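Local structure of saframycin Mx1 synthetase B (Legionella pneumophila subsp. pneumophila, 3KXW) at residues A[111-116]-A[414-419]; A[170-175]-A[184-189]. The protein belongs to the ANL clan of AMP-binding enzymes and holds 5'-O-[(S)-(dodecanoyloxy)(hydroxy)phosphoryl]adenosine in a pocket of this structure. All coordinates share one frame; numbering follows the deposited sequence.

Interactions 1 and 2 touch, with centres about 11 Å apart. The hairpin of interaction 2 lies within the long loop of chain that interaction 1 closes. Trp-414 N is 2.8 Å from Gly-184 O, probably a hydrogen bond, which ties 414-419 to the second hairpin strand. From 111-116, Ser-114 CB packs against Tyr-174 OH at 3.5 Å. The hairpin thus stands next to both segments of interaction 1. It also lies nearer the bound 5'-O-[(S)-(dodecanoyloxy)(hydroxy)phosphoryl]adenosine. The side chain of Thr-175 is about 4 Å from this ligand. The side chain of Gln-416 is about 13 Å from the bound 5'-O-[(S)-(dodecanoyloxy)(hydroxy)phosphoryl]adenosine. Interaction 1 is a surface contact.

Interaction 1. Residues A[111-116]-A[414-419]; sequences VTNSKP and WNQPEE
Asn-113 O accepts a bond from a water at 3.1 Å, and the same water accepts from Trp-414 NE1 at 2.9 Å. The water lies at the edge of the indole, in its plane. Asn-113 O also meets this edge directly, 3.4 Å from Trp-414 CD1. The carbonyl oxygen thus faces the indole edge, and the water links it to the ring N-H. Trp-414 CG is anti to its backbone N (chi1 -171°), which carries the indole across to the end of the helix. There CD1 comes within 3.9 Å of Ser-114 CA. The Asn-113 amide reaches the backbone of Trp-414, and its plane stands 78° from that of the indole. Which way round this amide sits is doubtful. Asn-415 packs its CB beside the same amide.

Lys-115 leaves helical geometry with a positive phi, yet Lys-115 N still bonds to Val-111 O at 2.9 Å. Its side chain folds back, and Lys-115 NZ donates to Thr-112 O at 2.7 Å. This ties down a carbonyl of the last helical turn.

The contact joins the C-terminal end of helix 101-114 to the approach to helix 417-424, where Gln-416 is the N-cap residue. Ser-114 OG bonds back to Ile-110 O within the first helix. Trp-414 also packs on Arg-67 of strand 67-71 and Leu-172 of strand 169-174.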
# COMPACT_ATOMS: atom_id res chain seq x y z
N VAL A 111 0.51 -6.82 18.47
CA VAL A 111 0.71 -6.52 19.88
C VAL A 111 1.71 -7.47 20.54
O VAL A 111 2.58 -7.05 21.29
CB VAL A 111 -0.63 -6.48 20.66
CG1 VAL A 111 -0.39 -6.43 22.20
CG2 VAL A 111 -1.46 -5.30 20.19
N THR A 112 1.59 -8.76 20.25
CA THR A 112 2.50 -9.72 20.87
C THR A 112 3.95 -9.48 20.43
O THR A 112 4.87 -9.59 21.23
CB THR A 112 2.07 -11.14 20.53
OG1 THR A 112 0.71 -11.33 20.99
CG2 THR A 112 3.01 -12.18 21.18
N ASN A 113 4.14 -9.16 19.16
CA ASN A 113 5.47 -8.92 18.62
C ASN A 113 6.08 -7.62 19.16
O ASN A 113 7.20 -7.61 19.68
CB ASN A 113 5.42 -8.93 17.08
CG ASN A 113 6.79 -8.73 16.43
OD1 ASN A 113 7.76 -9.43 16.74
ND2 ASN A 113 6.87 -7.79 15.52
N SER A 114 5.32 -6.53 19.08
CA SER A 114 5.87 -5.19 19.33
C SER A 114 5.80 -4.76 20.80
O SER A 114 6.48 -3.82 21.18
CB SER A 114 5.15 -4.15 18.47
OG SER A 114 3.80 -4.01 18.86
N LYS A 115 4.96 -5.42 21.59
CA LYS A 115 4.82 -5.12 23.02
C LYS A 115 4.73 -3.62 23.37
O LYS A 115 5.54 -3.09 24.14
CB LYS A 115 5.96 -5.78 23.81
CG LYS A 115 5.98 -7.30 23.63
CD LYS A 115 7.36 -7.86 24.00
CE LYS A 115 7.34 -9.38 24.19
NZ LYS A 115 6.82 -10.13 23.02
N PRO A 116 3.73 -2.95 22.82
CA PRO A 116 3.60 -1.50 23.04
C PRO A 116 3.20 -1.20 24.49
O PRO A 116 2.58 -2.05 25.16
CB PRO A 116 2.45 -1.12 22.12
CG PRO A 116 1.65 -2.39 21.98
CD PRO A 116 2.70 -3.45 21.89
N TRP A 414 11.34 -6.12 13.61
CA TRP A 414 11.27 -6.05 15.07
C TRP A 414 11.22 -7.44 15.71
O TRP A 414 10.31 -8.21 15.44
CB TRP A 414 10.07 -5.23 15.54
CG TRP A 414 10.13 -5.00 17.01
CD1 TRP A 414 9.48 -5.69 17.98
CD2 TRP A 414 10.93 -4.02 17.67
NE1 TRP A 414 9.82 -5.19 19.22
CE2 TRP A 414 10.71 -4.17 19.06
CE3 TRP A 414 11.82 -3.04 17.23
CZ2 TRP A 414 11.33 -3.36 20.01
CZ3 TRP A 414 12.44 -2.22 18.18
CH2 TRP A 414 12.19 -2.40 19.56
N ASN A 415 12.22 -7.76 16.53
CA ASN A 415 12.20 -8.99 17.31
C ASN A 415 12.10 -10.27 16.46
O ASN A 415 11.50 -11.25 16.89
CB ASN A 415 11.04 -8.94 18.31
CG ASN A 415 11.18 -9.96 19.41
OD1 ASN A 415 12.29 -10.22 19.87
ND2 ASN A 415 10.07 -10.58 19.82
N GLN A 416 12.67 -10.25 15.26
CA GLN A 416 12.72 -11.43 14.39
C GLN A 416 14.13 -11.55 13.83
O GLN A 416 14.40 -11.18 12.67
CB GLN A 416 11.68 -11.36 13.27
CG GLN A 416 10.22 -11.42 13.76
CD GLN A 416 9.23 -11.78 12.66
OE1 GLN A 416 9.39 -12.80 11.99
NE2 GLN A 416 8.19 -10.97 12.49
N PRO A 417 15.05 -12.05 14.65
CA PRO A 417 16.48 -12.00 14.32
C PRO A 417 16.83 -12.89 13.15
O PRO A 417 17.61 -12.49 12.29
CB PRO A 417 17.18 -12.50 15.60
CG PRO A 417 16.10 -12.75 16.62
CD PRO A 417 14.76 -12.66 15.96
N GLU A 418 16.23 -14.08 13.08
CA GLU A 418 16.54 -14.99 11.98
C GLU A 418 15.99 -14.47 10.65
O GLU A 418 16.66 -14.55 9.64
CB GLU A 418 15.95 -16.39 12.24
CG GLU A 418 16.46 -17.06 13.51
CD GLU A 418 15.59 -16.80 14.75
OE1 GLU A 418 14.75 -15.88 14.75
OE2 GLU A 418 15.75 -17.55 15.74
N GLU A 419 14.75 -14.00 10.66
CA GLU A 419 14.16 -13.44 9.44
C GLU A 419 14.95 -12.21 9.01
O GLU A 419 15.10 -11.96 7.81
CB GLU A 419 12.69 -13.10 9.67
CG GLU A 419 11.77 -14.28 9.49
CD GLU A 419 11.84 -14.83 8.08
OE1 GLU A 419 11.24 -14.23 7.17
OE2 GLU A 419 12.52 -15.85 7.88
O HOH W 1 8.92 -6.16 21.76

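Interaction 2. Residues A[170-175]-A[184-189]; sequences AFLQYT and GVMVSH
Phe-171 holds CG between its backbone N and carbonyl carbon (chi1 65°), and this lays its ring alongside Val-187. Val-187 CB then sits over one ring face, 3.9 Å from the Phe-171 centroid, in a CH-pi contact. Tyr-174 has CG anti to its carbonyl carbon instead (chi1 -79°). That turn brings its ring flat over the backbone of Gly-184, with Gly-184 CA 3.4 Å from the Tyr-174 centroid. Gly-184 has no side chain, and the ring lies close on the main chain. A third CH-pi contact stands at the far end. Ala-170 CB is 3.5 Å from the centroid of the His-189 ring, only 8° off its normal.

The strands are antiparallel. Gln-173 and Val-185 form a hydrogen-bonded pair, with Gln-173 N to Val-185 O at 3.0 Å and Val-185 N to Gln-173 O at 2.9 Å. Val-185 O also receives a CA-H contact from Leu-172. Phe-171 and Val-187 form the second hydrogen-bonded pair. Here lies a classic beta bulge: Ala-170 and Phe-171 both face Val-187. Val-187 O accepts from Ala-170 N at 2.8 Å and, weakly, from Phe-171 N at 3.3 Å. Between these pairs, Leu-172 and selenomethionine Met-186 form a non-hydrogen-bonded pair, and Leu-172 CD2 packs on Met-186 CG at 3.8 Å.

The two strands form a beta hairpin. Its connecting loop is rich in Ser, Thr and Gly, consistent with the phosphate-binding loop of ANL enzymes. Phe-171 and Gln-173 face helix 220-233, and Gln-173 NE2 bonds to Thr-333 O. Leu-172 and Tyr-174, on the other face, pack on strand 91-95 and helix 101-114.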
# COMPACT_ATOMS: atom_id res chain seq x y z
N ALA A 170 12.18 5.14 14.30
CA ALA A 170 11.07 6.08 14.33
C ALA A 170 9.71 5.37 14.35
O ALA A 170 8.81 5.76 15.09
CB ALA A 170 11.15 7.01 13.11
N PHE A 171 9.57 4.31 13.55
CA PHE A 171 8.30 3.59 13.52
C PHE A 171 8.44 2.20 12.97
O PHE A 171 9.42 1.88 12.33
CB PHE A 171 7.23 4.35 12.72
CG PHE A 171 7.53 4.49 11.25
CD1 PHE A 171 6.88 3.70 10.30
CD2 PHE A 171 8.41 5.47 10.81
CE1 PHE A 171 7.14 3.87 8.92
CE2 PHE A 171 8.67 5.63 9.44
CZ PHE A 171 8.03 4.83 8.51
N LEU A 172 7.47 1.35 13.27
CA LEU A 172 7.43 0.04 12.66
C LEU A 172 6.41 0.03 11.54
O LEU A 172 5.27 0.41 11.76
CB LEU A 172 7.03 -1.01 13.69
CG LEU A 172 7.95 -1.18 14.89
CD1 LEU A 172 7.50 -2.37 15.75
CD2 LEU A 172 9.40 -1.33 14.46
N GLN A 173 6.80 -0.38 10.35
CA GLN A 173 5.79 -0.60 9.34
C GLN A 173 5.62 -2.09 9.05
O GLN A 173 6.54 -2.76 8.59
CB GLN A 173 6.01 0.23 8.06
CG GLN A 173 7.35 0.15 7.37
CD GLN A 173 7.39 0.98 6.04
OE1 GLN A 173 6.34 1.44 5.57
NE2 GLN A 173 8.58 1.18 5.47
N TYR A 174 4.43 -2.59 9.35
CA TYR A 174 4.14 -4.00 9.14
C TYR A 174 3.74 -4.27 7.70
O TYR A 174 2.91 -3.56 7.14
CB TYR A 174 3.07 -4.46 10.13
CG TYR A 174 3.66 -4.72 11.48
CD1 TYR A 174 4.15 -5.96 11.81
CD2 TYR A 174 3.78 -3.70 12.41
CE1 TYR A 174 4.72 -6.21 13.04
CE2 TYR A 174 4.35 -3.94 13.65
CZ TYR A 174 4.83 -5.18 13.95
OH TYR A 174 5.41 -5.41 15.18
N THR A 175 4.35 -5.28 7.09
CA THR A 175 4.10 -5.54 5.67
C THR A 175 2.92 -6.47 5.54
O THR A 175 2.48 -7.07 6.52
CB THR A 175 5.30 -6.19 5.00
OG1 THR A 175 5.57 -7.45 5.63
CG2 THR A 175 6.52 -5.31 5.11
N GLY A 184 7.45 -6.44 11.24
CA GLY A 184 7.47 -5.02 11.52
C GLY A 184 8.82 -4.43 11.15
O GLY A 184 9.82 -4.60 11.86
N VAL A 185 8.85 -3.76 10.01
CA VAL A 185 10.09 -3.18 9.51
C VAL A 185 10.49 -1.98 10.36
O VAL A 185 9.69 -1.07 10.58
CB VAL A 185 9.94 -2.76 8.04
CG1 VAL A 185 11.21 -2.04 7.55
CG2 VAL A 185 9.59 -4.00 7.17
N MSE A 186 11.73 -1.99 10.85
CA MSE A 186 12.21 -0.94 11.74
C MSE A 186 12.79 0.21 10.92
O MSE A 186 13.91 0.12 10.44
CB MSE A 186 13.29 -1.53 12.66
CG MSE A 186 12.77 -2.78 13.37
SE MSE A 186 14.24 -3.88 14.12
CE MSE A 186 15.03 -2.62 15.33
N VAL A 187 12.00 1.27 10.76
CA VAL A 187 12.45 2.43 9.97
C VAL A 187 13.06 3.48 10.88
O VAL A 187 12.38 4.02 11.76
CB VAL A 187 11.27 3.04 9.18
CG1 VAL A 187 11.74 4.19 8.27
CG2 VAL A 187 10.62 1.95 8.37
N SER A 188 14.35 3.75 10.71
CA SER A 188 15.03 4.72 11.57
C SER A 188 14.70 6.14 11.12
O SER A 188 14.17 6.34 10.03
CB SER A 188 16.55 4.50 11.55
OG SER A 188 17.10 4.90 10.30
N HIS A 189 15.01 7.12 11.97
CA HIS A 189 14.84 8.51 11.58
C HIS A 189 15.66 8.87 10.34
O HIS A 189 15.20 9.64 9.50
CB HIS A 189 15.16 9.43 12.77
CG HIS A 189 14.05 9.51 13.77
ND1 HIS A 189 12.93 10.29 13.55
CD2 HIS A 189 13.87 8.91 14.97
CE1 HIS A 189 12.10 10.16 14.57
NE2 HIS A 189 12.65 9.33 15.45